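Local coordinates for protein sugar ABC transporter (Agrobacterium radiobacter, PDB 4RXT) that binds alpha-L-arabinopyranose and probably serves as the solute-binding component of an ABC-type sugar transporter, at residues A[132-137]-A[166-171]; A[116-121]-A[160-165]; A[195-200]-A[219-224]. All blocks are in the same frame, centred on the assembly; numbering follows the deposited sequence.

All three contacts lie in one lobe of this periplasmic binding protein, with centres 10 to 12 Å apart. Contacts 1 and 3 are parallel seams of the same sheet, whose strands run in the order 165-172, 133-139, 194-199, 222-226; D134 O to V195 N (2.8 Å) and V136 O to F198 N (2.9 Å) span the seam between them. Contact 2 packs helix 109-128 against the end of helix 145-161, and A116 and L120 of that first helix reach F198, K222 and I224 of contact 3. Along the chain, the segments of contacts 1 and 2 alternate, and contact 3 follows. Helix 109-128 packs on the F198/I224 face of the sheet, where F198 nears sugar-binding R150.

Contact 1. Residues A[132-137]-A[166-171]; sequences EGDVVI and KVVADK
V136 and A169 meet on the tightly packed face, V136 CG1 lying 3.6 Å from A169 CB and 3.8 Å from V168 CG2. With CG1 of V136 anti to the carbonyl carbon (chi1 -56°), one methyl serves both neighbours, and M184 and L187 of helix 177-190 pack on V136. V168 CG1 rests against the D134 carboxylate carbon CG, 3.5 Å away, and D134 OD2 is hydrogen-bonded to ND2 of N191. On the other face I137 and D170 lie side by side, CG2 of I137 3.6 Å from OD1 of D170, while D170 turns its carboxylate to a salt bridge with R151. The backbones are the parallel pair of a beta-alpha-beta unit, strand 133-139, helix 145-161 and strand 165-172, with 165-172 at the edge of the sheet, and the bonding slips by one residue. V135 N gives to K166 O (2.8 Å) and V168 N to V135 O (2.9 Å), but I137 N then donates to A169 O (3.1 Å), leaving V168 as the extra residue of a beta bulge, with psi near -12°. Toward solvent the packing thins at the exposed lysines K166 and K171, whose ends lead away. D134 and K166 run alongside each other with OD1 of D134 3.8 Å from CB of K166, yet K166 NZ forms no salt bridge with D134.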
loop_
_atom_site.group_PDB
_atom_site.type_symbol
_atom_site.label_atom_id
_atom_site.label_comp_id
_atom_site.label_asym_id
_atom_site.label_seq_id
_atom_site.Cartn_x
_atom_site.Cartn_y
_atom_site.Cartn_z
ATOM N N GLU A 132 19.366 -11.362 -15.380
ATOM C CA GLU A 132 19.149 -10.767 -16.706
ATOM C C GLU A 132 17.744 -11.029 -17.182
ATOM O O GLU A 132 17.140 -12.051 -16.869
ATOM C CB GLU A 132 20.084 -11.349 -17.719
ATOM C CG GLU A 132 21.518 -11.054 -17.379
ATOM C CD GLU A 132 22.283 -10.604 -18.593
ATOM O OE1 GLU A 132 22.937 -11.441 -19.247
ATOM O OE2 GLU A 132 22.199 -9.401 -18.926
ATOM N N GLY A 133 17.225 -10.107 -17.965
ATOM C CA GLY A 133 15.965 -10.329 -18.606
ATOM C C GLY A 133 15.061 -9.122 -18.564
ATOM O O GLY A 133 15.354 -8.098 -17.922
ATOM N N ASP A 134 13.946 -9.275 -19.264
ATOM C CA ASP A 134 12.933 -8.231 -19.383
ATOM C C ASP A 134 11.959 -8.274 -18.238
ATOM O O ASP A 134 11.468 -9.321 -17.859
ATOM C CB ASP A 134 12.154 -8.337 -20.691
ATOM C CG ASP A 134 13.012 -8.082 -21.915
ATOM O OD1 ASP A 134 14.184 -7.698 -21.744
ATOM O OD2 ASP A 134 12.476 -8.222 -23.043
ATOM N N VAL A 135 11.734 -7.114 -17.637
ATOM C CA VAL A 135 10.816 -7.014 -16.513
ATOM C C VAL A 135 9.821 -5.888 -16.740
ATOM O O VAL A 135 10.039 -4.993 -17.569
ATOM C CB VAL A 135 11.571 -6.823 -15.178
ATOM C CG1 VAL A 135 12.531 -7.993 -14.992
ATOM C CG2 VAL A 135 12.265 -5.454 -15.047
ATOM N N VAL A 136 8.731 -5.937 -15.973
ATOM C CA VAL A 136 7.665 -4.957 -16.041
ATOM C C VAL A 136 7.228 -4.522 -14.644
ATOM O O VAL A 136 7.436 -5.228 -13.679
ATOM C CB VAL A 136 6.443 -5.461 -16.863
ATOM C CG1 VAL A 136 6.881 -5.861 -18.260
ATOM C CG2 VAL A 136 5.714 -6.604 -16.213
ATOM N N ILE A 137 6.675 -3.319 -14.563
ATOM C CA ILE A 137 6.044 -2.828 -13.384
ATOM C C ILE A 137 4.588 -2.488 -13.723
ATOM O O ILE A 137 4.273 -1.919 -14.759
ATOM C CB ILE A 137 6.803 -1.630 -12.728
ATOM C CG1 ILE A 137 6.060 -1.105 -11.506
ATOM C CG2 ILE A 137 7.062 -0.524 -13.726
ATOM C CD1 ILE A 137 6.821 -0.096 -10.664
ATOM N N LYS A 166 15.995 -5.315 -17.899
ATOM C CA LYS A 166 15.538 -4.250 -18.773
ATOM C C LYS A 166 14.044 -4.038 -18.469
ATOM O O LYS A 166 13.254 -4.959 -18.603
ATOM C CB LYS A 166 15.767 -4.643 -20.239
ATOM C CG LYS A 166 15.229 -3.628 -21.262
ATOM C CD LYS A 166 15.448 -4.019 -22.722
ATOM C CE LYS A 166 15.349 -2.788 -23.612
ATOM N NZ LYS A 166 15.070 -3.114 -25.035
ATOM N N VAL A 167 13.670 -2.814 -18.095
ATOM C CA VAL A 167 12.281 -2.454 -17.899
ATOM C C VAL A 167 11.634 -2.186 -19.247
ATOM O O VAL A 167 11.921 -1.174 -19.916
ATOM C CB VAL A 167 12.100 -1.282 -16.918
ATOM C CG1 VAL A 167 10.634 -1.075 -16.603
ATOM C CG2 VAL A 167 12.838 -1.540 -15.620
ATOM N N VAL A 168 10.770 -3.098 -19.668
ATOM C CA VAL A 168 10.132 -3.052 -20.973
ATOM C C VAL A 168 8.686 -2.573 -20.950
ATOM O O VAL A 168 8.120 -2.298 -21.986
ATOM C CB VAL A 168 10.255 -4.388 -21.750
ATOM C CG1 VAL A 168 11.711 -4.795 -21.877
ATOM C CG2 VAL A 168 9.481 -5.516 -21.071
ATOM N N ALA A 169 8.087 -2.490 -19.771
ATOM C CA ALA A 169 6.734 -1.921 -19.636
ATOM C C ALA A 169 6.556 -1.352 -18.248
ATOM O O ALA A 169 7.097 -1.886 -17.253
ATOM C CB ALA A 169 5.644 -2.920 -19.961
ATOM N N ASP A 170 5.807 -0.249 -18.199
ATOM C CA ASP A 170 5.545 0.477 -16.960
ATOM C C ASP A 170 4.093 0.890 -17.076
ATOM O O ASP A 170 3.788 1.851 -17.748
ATOM C CB ASP A 170 6.529 1.631 -16.918
ATOM C CG ASP A 170 6.416 2.536 -15.714
ATOM O OD1 ASP A 170 5.485 2.477 -14.899
ATOM O OD2 ASP A 170 7.318 3.396 -15.618
ATOM N N LYS A 171 3.194 0.072 -16.521
ATOM C CA LYS A 171 1.764 0.167 -16.831
ATOM C C LYS A 171 0.965 0.545 -15.600
ATOM O O LYS A 171 1.370 0.231 -14.454
ATOM C CB LYS A 171 1.228 -1.172 -17.370
ATOM C CG LYS A 171 1.730 -1.504 -18.747
ATOM C CD LYS A 171 0.914 -0.683 -19.721
ATOM C CE LYS A 171 1.030 -1.141 -21.155
ATOM N NZ LYS A 171 0.906 0.082 -21.989
#

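Contact 2. Residues A[116-121]-A[160-165]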
loop_
_atom_site.group_PDB
_atom_site.type_symbol
_atom_site.label_atom_id
_atom_site.label_comp_id
_atom_site.label_asym_id
_atom_site.label_seq_id
_atom_site.Cartn_x
_atom_site.Cartn_y
_atom_site.Cartn_z
ATOM N N ALA A 116 11.717 -4.578 -3.286
ATOM C CA ALA A 116 11.024 -5.369 -4.301
ATOM C C ALA A 116 11.951 -5.652 -5.476
ATOM O O ALA A 116 11.931 -6.768 -6.044
ATOM C CB ALA A 116 9.757 -4.673 -4.771
ATOM N N ALA A 117 12.736 -4.623 -5.863
ATOM C CA ALA A 117 13.717 -4.800 -6.952
ATOM C C ALA A 117 14.740 -5.889 -6.609
ATOM O O ALA A 117 15.002 -6.802 -7.432
ATOM C CB ALA A 117 14.424 -3.493 -7.301
ATOM N N ASP A 118 15.251 -5.812 -5.377
ATOM C CA ASP A 118 16.215 -6.808 -4.910
ATOM C C ASP A 118 15.573 -8.200 -4.954
ATOM O O ASP A 118 16.216 -9.174 -5.329
ATOM C CB ASP A 118 16.711 -6.506 -3.502
ATOM C CG ASP A 118 17.537 -5.231 -3.404
ATOM O OD1 ASP A 118 18.190 -4.840 -4.410
ATOM O OD2 ASP A 118 17.566 -4.706 -2.268
ATOM N N GLY A 119 14.303 -8.288 -4.547
ATOM C CA GLY A 119 13.594 -9.602 -4.448
ATOM C C GLY A 119 13.373 -10.144 -5.838
ATOM O O GLY A 119 13.521 -11.324 -6.100
ATOM N N LEU A 120 13.058 -9.259 -6.785
ATOM C CA LEU A 120 12.784 -9.689 -8.148
ATOM C C LEU A 120 14.052 -10.210 -8.826
ATOM O O LEU A 120 14.075 -11.242 -9.479
ATOM C CB LEU A 120 12.172 -8.541 -8.966
ATOM C CG LEU A 120 11.799 -8.870 -10.395
ATOM C CD1 LEU A 120 10.739 -9.935 -10.390
ATOM C CD2 LEU A 120 11.226 -7.698 -11.172
ATOM N N ALA A 121 15.145 -9.504 -8.597
ATOM C CA ALA A 121 16.435 -9.912 -9.146
ATOM C C ALA A 121 16.821 -11.277 -8.591
ATOM O O ALA A 121 17.293 -12.145 -9.330
ATOM C CB ALA A 121 17.504 -8.878 -8.833
ATOM N N THR A 160 20.582 1.006 -11.271
ATOM C CA THR A 160 21.975 1.079 -10.786
ATOM C C THR A 160 22.540 -0.307 -10.406
ATOM O O THR A 160 23.696 -0.646 -10.681
ATOM C CB THR A 160 22.146 2.081 -9.645
ATOM O OG1 THR A 160 21.391 1.672 -8.543
ATOM C CG2 THR A 160 21.631 3.423 -10.054
ATOM N N LYS A 161 21.702 -1.115 -9.793
ATOM C CA LYS A 161 22.192 -2.350 -9.223
ATOM C C LYS A 161 22.022 -3.538 -10.160
ATOM O O LYS A 161 22.792 -4.510 -10.072
ATOM C CB LYS A 161 21.545 -2.570 -7.858
ATOM C CG LYS A 161 22.003 -3.838 -7.194
ATOM C CD LYS A 161 21.638 -3.846 -5.737
ATOM C CE LYS A 161 22.327 -4.992 -5.033
ATOM N NZ LYS A 161 23.784 -4.697 -4.985
ATOM N N TYR A 162 21.035 -3.475 -11.058
ATOM C CA TYR A 162 20.677 -4.654 -11.894
ATOM C C TYR A 162 20.685 -4.297 -13.368
ATOM O O TYR A 162 19.672 -4.358 -14.039
ATOM C CB TYR A 162 19.346 -5.258 -11.454
ATOM C CG TYR A 162 19.328 -5.614 -9.984
ATOM C CD1 TYR A 162 20.172 -6.569 -9.500
ATOM C CD2 TYR A 162 18.516 -4.931 -9.074
ATOM C CE1 TYR A 162 20.183 -6.896 -8.148
ATOM C CE2 TYR A 162 18.531 -5.236 -7.719
ATOM C CZ TYR A 162 19.375 -6.226 -7.254
ATOM O OH TYR A 162 19.474 -6.546 -5.898
ATOM N N PRO A 163 21.867 -3.913 -13.889
ATOM C CA PRO A 163 21.863 -3.472 -15.282
ATOM C C PRO A 163 21.459 -4.519 -16.334
ATOM O O PRO A 163 21.168 -4.163 -17.471
ATOM C CB PRO A 163 23.318 -2.976 -15.488
ATOM C CG PRO A 163 24.106 -3.808 -14.511
ATOM C CD PRO A 163 23.221 -3.885 -13.302
ATOM N N GLY A 164 21.449 -5.806 -15.943
ATOM C CA GLY A 164 21.045 -6.894 -16.830
ATOM C C GLY A 164 19.525 -7.035 -16.949
ATOM O O GLY A 164 19.044 -7.756 -17.826
ATOM N N LEU A 165 18.799 -6.361 -16.049
ATOM C CA LEU A 165 17.334 -6.277 -16.118
ATOM C C LEU A 165 16.932 -5.079 -16.972
ATOM O O LEU A 165 17.474 -3.943 -16.832
ATOM C CB LEU A 165 16.713 -6.177 -14.743
ATOM C CG LEU A 165 17.042 -7.359 -13.817
ATOM C CD1 LEU A 165 16.345 -7.115 -12.486
ATOM C CD2 LEU A 165 16.649 -8.716 -14.404
HETATM O O HOH W 1 18.868 -9.493 -4.906
#
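A121 and Y162 mark the nearest approach of the two backbones, 7.3 Å between their CA atoms, where helix 109-128 passes the end of helix 145-161. Y162 is the first residue to leave helical backbone angles, and a type I beta turn from Y162 to L165, with L165 N bonded to Y162 O, swings the chain into the next strand. The Y162 ring reaches back to the neighbouring helix, its CG anti to the carbonyl carbon (chi1 -55°). A121 CB sits over one face in a CH-pi contact, 3.5 Å from the ring centroid and displaced slightly toward CE1. CG of K161 lies over the rim of the opposite face. Beyond the ring, Y162 OH donates a short 2.6 Å bond to D118 OD1, which lies in the ring plane at its edge. The hydroxyl approaches from above the carboxylate plane, and carboxylate and ring are turned 77° apart. D118 OD1 also accepts from Q157 NE2. A water donates to both D118 O (2.7 Å) and Y162 OH (3.2 Å), tying the hydroxyl to the helix backbone as well. On the A121 side of the ring, L165 CD1 lies 4.2 Å from A121 CB. This helix-to-strand connection, held against the preceding helix, belongs to the alternating alpha/beta lobe of the periplasmic binding protein fold.

Contact 3. Residues A[195-200]-A[219-224]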
loop_
_atom_site.group_PDB
_atom_site.type_symbol
_atom_site.label_atom_id
_atom_site.label_comp_id
_atom_site.label_asym_id
_atom_site.label_seq_id
_atom_site.Cartn_x
_atom_site.Cartn_y
_atom_site.Cartn_z
ATOM N N VAL A 195 10.371 -11.929 -17.977
ATOM C CA VAL A 195 10.682 -12.935 -16.931
ATOM C C VAL A 195 10.319 -12.516 -15.517
ATOM O O VAL A 195 10.321 -13.301 -14.558
ATOM C CB VAL A 195 12.170 -13.335 -16.926
ATOM C CG1 VAL A 195 12.521 -14.069 -18.200
ATOM C CG2 VAL A 195 13.062 -12.120 -16.750
ATOM N N GLY A 196 9.943 -11.258 -15.372
ATOM C CA GLY A 196 9.722 -10.675 -14.067
ATOM C C GLY A 196 8.721 -9.532 -14.052
ATOM O O GLY A 196 8.625 -8.762 -15.018
ATOM N N VAL A 197 8.004 -9.387 -12.943
ATOM C CA VAL A 197 6.985 -8.383 -12.772
ATOM C C VAL A 197 6.970 -7.882 -11.339
ATOM O O VAL A 197 7.012 -8.703 -10.396
ATOM C CB VAL A 197 5.560 -8.960 -13.037
ATOM C CG1 VAL A 197 4.498 -7.865 -12.977
ATOM C CG2 VAL A 197 5.497 -9.748 -14.342
ATOM N N PHE A 198 6.907 -6.550 -11.193
ATOM C CA PHE A 198 6.611 -5.907 -9.897
ATOM C C PHE A 198 5.184 -5.376 -9.922
ATOM O O PHE A 198 4.851 -4.534 -10.733
ATOM C CB PHE A 198 7.643 -4.776 -9.631
ATOM C CG PHE A 198 7.401 -4.015 -8.364
ATOM C CD1 PHE A 198 6.942 -4.632 -7.209
ATOM C CD2 PHE A 198 7.657 -2.655 -8.323
ATOM C CE1 PHE A 198 6.737 -3.921 -6.041
ATOM C CE2 PHE A 198 7.458 -1.924 -7.154
ATOM C CZ PHE A 198 7.004 -2.549 -6.007
ATOM N N ALA A 199 4.346 -5.937 -9.039
ATOM C CA ALA A 199 2.914 -5.595 -8.821
ATOM C C ALA A 199 2.829 -4.874 -7.482
ATOM O O ALA A 199 2.912 -5.474 -6.425
ATOM C CB ALA A 199 2.056 -6.861 -8.806
ATOM N N SER A 200 2.723 -3.543 -7.537
ATOM C CA SER A 200 3.179 -2.750 -6.392
ATOM C C SER A 200 2.165 -2.463 -5.267
ATOM O O SER A 200 2.425 -1.623 -4.412
ATOM C CB SER A 200 3.745 -1.437 -6.856
ATOM O OG SER A 200 2.715 -0.703 -7.477
ATOM N N ASP A 219 6.837 -21.042 -13.364
ATOM C CA ASP A 219 8.220 -21.444 -13.644
ATOM C C ASP A 219 8.866 -20.636 -14.769
ATOM O O ASP A 219 10.017 -20.874 -15.112
ATOM C CB ASP A 219 8.303 -22.939 -13.955
ATOM C CG ASP A 219 8.022 -23.820 -12.722
ATOM O OD1 ASP A 219 8.399 -23.447 -11.578
ATOM O OD2 ASP A 219 7.416 -24.901 -12.900
ATOM N N LYS A 220 8.131 -19.687 -15.318
ATOM C CA LYS A 220 8.624 -18.818 -16.407
ATOM C C LYS A 220 8.621 -17.308 -16.063
ATOM O O LYS A 220 9.423 -16.502 -16.653
ATOM C CB LYS A 220 7.776 -19.054 -17.665
ATOM C CG LYS A 220 7.845 -20.475 -18.181
ATOM C CD LYS A 220 7.092 -20.646 -19.487
ATOM C CE LYS A 220 6.941 -22.111 -19.870
ATOM N NZ LYS A 220 8.134 -22.622 -20.596
ATOM N N VAL A 221 7.767 -16.896 -15.137
ATOM C CA VAL A 221 7.625 -15.465 -14.794
ATOM C C VAL A 221 7.568 -15.310 -13.301
ATOM O O VAL A 221 6.685 -15.872 -12.654
ATOM C CB VAL A 221 6.356 -14.827 -15.409
ATOM C CG1 VAL A 221 6.235 -13.350 -15.028
ATOM C CG2 VAL A 221 6.332 -15.048 -16.916
ATOM N N LYS A 222 8.496 -14.522 -12.772
ATOM C CA LYS A 222 8.602 -14.280 -11.346
ATOM C C LYS A 222 7.899 -13.006 -10.983
ATOM O O LYS A 222 8.194 -11.943 -11.571
ATOM C CB LYS A 222 10.073 -14.231 -10.905
ATOM C CG LYS A 222 10.806 -15.588 -10.995
ATOM C CD LYS A 222 9.900 -16.797 -10.682
ATOM C CE LYS A 222 10.429 -17.838 -9.758
ATOM N NZ LYS A 222 9.589 -19.046 -10.033
ATOM N N VAL A 223 7.002 -13.075 -10.006
ATOM C CA VAL A 223 6.216 -11.911 -9.562
ATOM C C VAL A 223 6.589 -11.507 -8.166
ATOM O O VAL A 223 6.627 -12.344 -7.283
ATOM C CB VAL A 223 4.704 -12.236 -9.564
ATOM C CG1 VAL A 223 3.901 -11.028 -9.081
ATOM C CG2 VAL A 223 4.259 -12.673 -10.958
ATOM N N ILE A 224 6.937 -10.232 -7.974
ATOM C CA ILE A 224 7.021 -9.639 -6.665
ATOM C C ILE A 224 5.821 -8.726 -6.463
ATOM O O ILE A 224 5.578 -7.856 -7.272
ATOM C CB ILE A 224 8.337 -8.879 -6.384
ATOM C CG1 ILE A 224 9.528 -9.824 -6.550
ATOM C CG2 ILE A 224 8.304 -8.213 -5.010
ATOM C CD1 ILE A 224 9.662 -10.936 -5.502
#
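V197 and V221 meet methyl to methyl, with V197 CG2 3.7 Å from V221 CG1. With CG1 of V197 anti to the backbone N (chi1 -175°), CG2 is the branch that meets V221, while the more distant V223 CG2 stands 4.4 Å from V197 CB. V208 of helix 202-214 touches both V197 and V223, and M184 of helix 177-190 also packs on V197. The opposite face of the sheet carries F198 and I224, whose side chains touch loosely; there A116 of helix 109-128 packs on both, and the F198 ring stacks with F154. The edge of that ring is turned to the backbone, F198 CD1 lying 3.5 Å from I224 O near the ring plane, and S200 CB overhangs the rim of one ring face. G196 shares this side of the sheet, and L120 CD1 of helix 109-128 packs 3.5 Å from K222 O. The two strands are the parallel pair of a beta-alpha-beta crossover, strand 194-199, helix 202-214 and strand 222-226, in the interior of the sheet. Between the apolar faces runs a ladder of four backbone bonds. K222 N gives to V195 O (2.8 Å) in an almost straight bond, although the donor stands above the carbonyl plane. V197 N donates to K222 O, I224 N to V197 O (2.9 Å), and A199 N to I224 O. A close contact from G196 CA to K222 O (3.2 Å) adds a CA-H...O interaction to the same carbonyl oxygen that V197 N uses. At one polar end K222 bends its chain at chi2 and chi3, and its NZ bonds S218 O. At the other, where strand 194-199 gives way to the sugar pocket, S200 O accepts a hydrogen bond from NH1 of the sugar-binding R150, and N201 of the pocket follows directly in the chain.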